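Local coordinates for protein hydroquinone dioxygenase large subunit (Pseudomonas sp., PDB 4ZXA) that forms the large subunit of hydroquinone 1,2-dioxygenase, a two-subunit iron(II)-dependent enzyme that opens the aromatic ring of hydroquinone with dioxygen, at residues W316-T320 with P321-H325; P324-E328 with S329-K333. All coordinates share one frame; numbering follows the deposited sequence.

How the interactions relate
The two interactions follow one another along the chain, sharing P324 and H325, and deal with opposite ends of helix 323-329. Interaction 1 leads from strand 310-318 into the helix and is partly buried, with N318 and L323 the enclosed residues; interaction 2 closes the helix at its C-terminal end and lies at the surface. In 316-325 the side-chain amide of N318 folds the linker, and contacts of L323 draw the helix start back to it. In 324-333 backbone carbonyls do the gripping, and a tyrosine-leucine contact covers the reversal. L59 of the small subunit packs on both, against N318 and T320 in the first and L326 and L332 in the second.

Interaction 1 (W316-T320 with P321-H325); sequences WENAT and PNLPH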
loop_
_atom_site.group_PDB
_atom_site.type_symbol
_atom_site.label_atom_id
_atom_site.label_comp_id
_atom_site.label_asym_id
_atom_site.label_seq_id
_atom_site.Cartn_x
_atom_site.Cartn_y
_atom_site.Cartn_z
ATOM N N TRP E 316 9.471 17.608 18.292
ATOM C CA TRP E 316 9.390 18.599 19.346
ATOM C C TRP E 316 7.950 19.133 19.449
ATOM O O TRP E 316 7.462 19.835 18.568
ATOM C CB TRP E 316 10.383 19.719 19.081
ATOM C CG TRP E 316 10.321 20.870 20.033
ATOM C CD1 TRP E 316 10.126 20.826 21.392
ATOM C CD2 TRP E 316 10.461 22.253 19.691
ATOM N NE1 TRP E 316 10.144 22.107 21.913
ATOM C CE2 TRP E 316 10.344 22.997 20.887
ATOM C CE3 TRP E 316 10.661 22.938 18.487
ATOM C CZ2 TRP E 316 10.428 24.385 20.909
ATOM C CZ3 TRP E 316 10.743 24.323 18.512
ATOM C CH2 TRP E 316 10.623 25.030 19.718
ATOM N N GLU E 317 7.274 18.784 20.532
ATOM C CA GLU E 317 5.865 19.102 20.662
ATOM C C GLU E 317 5.626 20.263 21.607
ATOM O O GLU E 317 6.468 20.582 22.457
ATOM C CB GLU E 317 5.088 17.873 21.131
ATOM C CG GLU E 317 4.938 16.797 20.059
ATOM C CD GLU E 317 4.123 15.611 20.545
ATOM O OE1 GLU E 317 3.533 15.710 21.645
ATOM O OE2 GLU E 317 4.085 14.577 19.840
ATOM N N ASN E 318 4.456 20.871 21.459
ATOM C CA ASN E 318 4.032 21.983 22.288
ATOM C C ASN E 318 2.657 21.677 22.873
ATOM O O ASN E 318 1.654 21.722 22.174
ATOM C CB ASN E 318 3.987 23.268 21.459
ATOM C CG ASN E 318 3.566 24.484 22.285
ATOM O OD1 ASN E 318 3.248 24.365 23.469
ATOM N ND2 ASN E 318 3.568 25.654 21.659
ATOM N N ALA E 319 2.617 21.370 24.160
ATOM C CA ALA E 319 1.410 20.868 24.797
ATOM C C ALA E 319 0.497 21.972 25.369
ATOM O O ALA E 319 -0.302 21.723 26.277
ATOM C CB ALA E 319 1.789 19.874 25.882
ATOM N N THR E 320 0.615 23.182 24.835
ATOM C CA THR E 320 -0.235 24.296 25.238
ATOM C C THR E 320 -1.699 24.108 24.779
ATOM O O THR E 320 -1.975 23.962 23.584
ATOM C CB THR E 320 0.317 25.622 24.676
ATOM O OG1 THR E 320 1.665 25.824 25.136
ATOM C CG2 THR E 320 -0.562 26.786 25.105
ATOM N N PRO E 321 -2.641 24.149 25.729
ATOM C CA PRO E 321 -4.045 23.783 25.504
ATOM C C PRO E 321 -4.802 24.604 24.445
ATOM O O PRO E 321 -5.639 24.029 23.748
ATOM C CB PRO E 321 -4.680 24.003 26.883
ATOM C CG PRO E 321 -3.539 23.936 27.859
ATOM C CD PRO E 321 -2.395 24.540 27.130
ATOM N N ASN E 322 -4.536 25.902 24.319
ATOM C CA ASN E 322 -5.362 26.726 23.430
ATOM C C ASN E 322 -4.819 26.885 22.006
ATOM O O ASN E 322 -5.205 27.806 21.283
ATOM C CB ASN E 322 -5.670 28.093 24.062
ATOM C CG ASN E 322 -4.459 29.034 24.071
ATOM O OD1 ASN E 322 -3.325 28.609 23.854
ATOM N ND2 ASN E 322 -4.706 30.320 24.303
ATOM N N LEU E 323 -3.927 25.982 21.606
ATOM C CA LEU E 323 -3.349 26.023 20.256
ATOM C C LEU E 323 -4.398 26.108 19.138
ATOM O O LEU E 323 -4.291 26.961 18.263
ATOM C CB LEU E 323 -2.386 24.851 20.018
ATOM C CG LEU E 323 -0.890 25.089 20.309
ATOM C CD1 LEU E 323 -0.648 26.351 21.116
ATOM C CD2 LEU E 323 -0.265 23.890 21.011
ATOM N N PRO E 324 -5.419 25.234 19.159
ATOM C CA PRO E 324 -6.432 25.339 18.098
ATOM C C PRO E 324 -7.009 26.753 18.020
ATOM O O PRO E 324 -7.139 27.300 16.920
ATOM C CB PRO E 324 -7.503 24.333 18.530
ATOM C CG PRO E 324 -6.744 23.334 19.343
ATOM C CD PRO E 324 -5.687 24.115 20.076
ATOM N N HIS E 325 -7.335 27.344 19.172
ATOM C CA HIS E 325 -7.795 28.737 19.189
ATOM C C HIS E 325 -6.788 29.681 18.523
ATOM O O HIS E 325 -7.160 30.469 17.655
ATOM C CB HIS E 325 -8.102 29.216 20.604
ATOM C CG HIS E 325 -8.168 30.709 20.723
ATOM N ND1 HIS E 325 -9.104 31.468 20.052
ATOM C CD2 HIS E 325 -7.399 31.582 21.415
ATOM C CE1 HIS E 325 -8.908 32.747 20.333
ATOM N NE2 HIS E 325 -7.884 32.845 21.156
#
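L323 folds back over the backbone that leads to it, and its two methyls part company. CD1 makes the apolar contact, meeting the CB of T320 at 3.8 Å. CD2 sits close against two carbonyl oxygens, 3.1 Å from both N318 O and T320 O, and also lies 4.1 Å from the amide carbon CG of N318. The methyl CG2 of T320, anti to the backbone N, rests against P321 CD (3.5 Å), the two side chains meeting at about a right angle; the same methyl lies near N322 OD1.

Among the polar contacts, N318 OD1 is gripped twice by T320. The backbone N of T320 gives it a bond of 3.2 Å from well above the amide plane (46° out), whereas T320 OG1 donates from 2.7 Å with a tilt of just 18°. Both donors can reach one oxygen because OG1 lies beside the backbone N (chi1 -58°). The other end of the amide, ND2, bonds N58 OD1 of the small subunit, so the group is fixed at both ends. The backbone adds a weak bond from L323 N to T320 O, at 3.4 Å.

The arrangement is an Asx turn at N318 running into a type I beta turn, T320 to L323, by which strand 310-318 of the cupin-type beta fold passes into helix 323-329.

Interaction 2 (P324-E328 with S329-K333); sequences PHLYE and SGELK
The chain leaves helix 323-329 at a glycine of positive phi, G330, and turns back across the helix end so that G330 to L332 meet L326, Y327 and their carbonyls. At the phi of G330 (97°) a side chain would jam against the carbonyl oxygen of S329. S329 N bonds H325 O at 2.8 Å. L326 O takes L332 N at 3.0 Å, the donor standing 54° out of the carbonyl plane, with weak additional bonds from G330 N and E331 N. K333 curls back to the same turn, its NZ bonding G330 O at 3.0 Å on a lone pair.

L332 carries the apolar side. Y327 holds its CG anti to the carbonyl carbon (chi1 -73°), which places the ring beside this leucine. The CB of L332 lies over one face of the Y327 ring, 3.9 Å from the centroid, as a CH-pi contact, and its CD1 reaches CZ of that ring and also L326 CB (3.8 Å). K333 O lies at the ring edge, 3.5 Å from Y327 CE1. Y327 OH bonds V261 N, fixing the far end of the ring against the body of the chain. With an alanine here, L332 would probably lose the ring face under its CB, and V261 N would be left without this partner.

The helix end is thus closed by its own chain: L326 O, in the final turn of the helix, finds donors in the backbone that follows it, while L332 and the tyrosine ring cover the turn from one side.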
loop_
_atom_site.group_PDB
_atom_site.type_symbol
_atom_site.label_atom_id
_atom_site.label_comp_id
_atom_site.label_asym_id
_atom_site.label_seq_id
_atom_site.Cartn_x
_atom_site.Cartn_y
_atom_site.Cartn_z
ATOM N N PRO E 324 -5.419 25.234 19.159
ATOM C CA PRO E 324 -6.432 25.339 18.098
ATOM C C PRO E 324 -7.009 26.753 18.020
ATOM O O PRO E 324 -7.139 27.300 16.920
ATOM C CB PRO E 324 -7.503 24.333 18.530
ATOM C CG PRO E 324 -6.744 23.334 19.343
ATOM C CD PRO E 324 -5.687 24.115 20.076
ATOM N N HIS E 325 -7.335 27.344 19.172
ATOM C CA HIS E 325 -7.795 28.737 19.189
ATOM C C HIS E 325 -6.788 29.681 18.523
ATOM O O HIS E 325 -7.160 30.469 17.655
ATOM C CB HIS E 325 -8.102 29.216 20.604
ATOM C CG HIS E 325 -8.168 30.709 20.723
ATOM N ND1 HIS E 325 -9.104 31.468 20.052
ATOM C CD2 HIS E 325 -7.399 31.582 21.415
ATOM C CE1 HIS E 325 -8.908 32.747 20.333
ATOM N NE2 HIS E 325 -7.884 32.845 21.156
ATOM N N LEU E 326 -5.514 29.584 18.904
ATOM C CA LEU E 326 -4.498 30.471 18.319
ATOM C C LEU E 326 -4.425 30.388 16.802
ATOM O O LEU E 326 -4.282 31.413 16.133
ATOM C CB LEU E 326 -3.129 30.220 18.921
ATOM C CG LEU E 326 -3.091 30.425 20.434
ATOM C CD1 LEU E 326 -1.694 30.236 20.960
ATOM C CD2 LEU E 326 -3.606 31.801 20.746
ATOM N N TYR E 327 -4.530 29.174 16.251
ATOM C CA TYR E 327 -4.455 28.996 14.796
ATOM C C TYR E 327 -5.716 29.484 14.096
ATOM O O TYR E 327 -5.631 30.171 13.087
ATOM C CB TYR E 327 -4.110 27.545 14.405
ATOM C CG TYR E 327 -2.664 27.205 14.672
ATOM C CD1 TYR E 327 -1.666 27.553 13.763
ATOM C CD2 TYR E 327 -2.286 26.586 15.852
ATOM C CE1 TYR E 327 -0.319 27.272 14.017
ATOM C CE2 TYR E 327 -0.952 26.297 16.116
ATOM C CZ TYR E 327 0.023 26.643 15.194
ATOM O OH TYR E 327 1.333 26.347 15.465
ATOM N N GLU E 328 -6.877 29.151 14.651
ATOM C CA GLU E 328 -8.156 29.618 14.131
ATOM C C GLU E 328 -8.302 31.159 14.189
ATOM O O GLU E 328 -8.804 31.777 13.248
ATOM C CB GLU E 328 -9.285 28.923 14.903
ATOM C CG GLU E 328 -10.691 29.433 14.613
ATOM C CD GLU E 328 -11.291 28.819 13.356
ATOM O OE1 GLU E 328 -10.616 27.953 12.747
ATOM O OE2 GLU E 328 -12.432 29.198 12.979
ATOM N N SER E 329 -7.850 31.771 15.287
ATOM C CA SER E 329 -7.907 33.231 15.481
ATOM C C SER E 329 -7.038 34.015 14.526
ATOM O O SER E 329 -7.290 35.187 14.272
ATOM C CB SER E 329 -7.389 33.608 16.863
ATOM O OG SER E 329 -7.953 32.805 17.860
ATOM N N GLY E 330 -5.960 33.406 14.060
ATOM C CA GLY E 330 -5.006 34.138 13.254
ATOM C C GLY E 330 -3.832 34.641 14.077
ATOM O O GLY E 330 -2.970 35.359 13.562
ATOM N N GLU E 331 -3.803 34.270 15.357
ATOM C CA GLU E 331 -2.709 34.651 16.235
ATOM C C GLU E 331 -1.450 33.898 15.855
ATOM O O GLU E 331 -0.346 34.411 16.006
ATOM C CB GLU E 331 -3.051 34.366 17.690
ATOM C CG GLU E 331 -4.068 35.340 18.254
ATOM C CD GLU E 331 -3.508 36.756 18.382
ATOM O OE1 GLU E 331 -2.704 36.984 19.313
ATOM O OE2 GLU E 331 -3.852 37.629 17.551
ATOM N N LEU E 332 -1.624 32.671 15.375
ATOM C CA LEU E 332 -0.514 31.905 14.843
ATOM C C LEU E 332 -0.771 31.602 13.379
ATOM O O LEU E 332 -1.826 31.066 13.028
ATOM C CB LEU E 332 -0.347 30.620 15.628
ATOM C CG LEU E 332 0.323 30.806 16.983
ATOM C CD1 LEU E 332 0.422 29.468 17.708
ATOM C CD2 LEU E 332 1.703 31.455 16.805
ATOM N N LYS E 333 0.176 31.972 12.520
ATOM C CA LYS E 333 0.081 31.660 11.100
ATOM C C LYS E 333 0.338 30.170 10.832
ATOM O O LYS E 333 0.925 29.482 11.662
ATOM C CB LYS E 333 1.063 32.526 10.316
ATOM C CG LYS E 333 0.924 34.007 10.606
ATOM C CD LYS E 333 -0.515 34.459 10.432
ATOM C CE LYS E 333 -0.699 35.932 10.803
ATOM N NZ LYS E 333 -2.139 36.332 10.846
#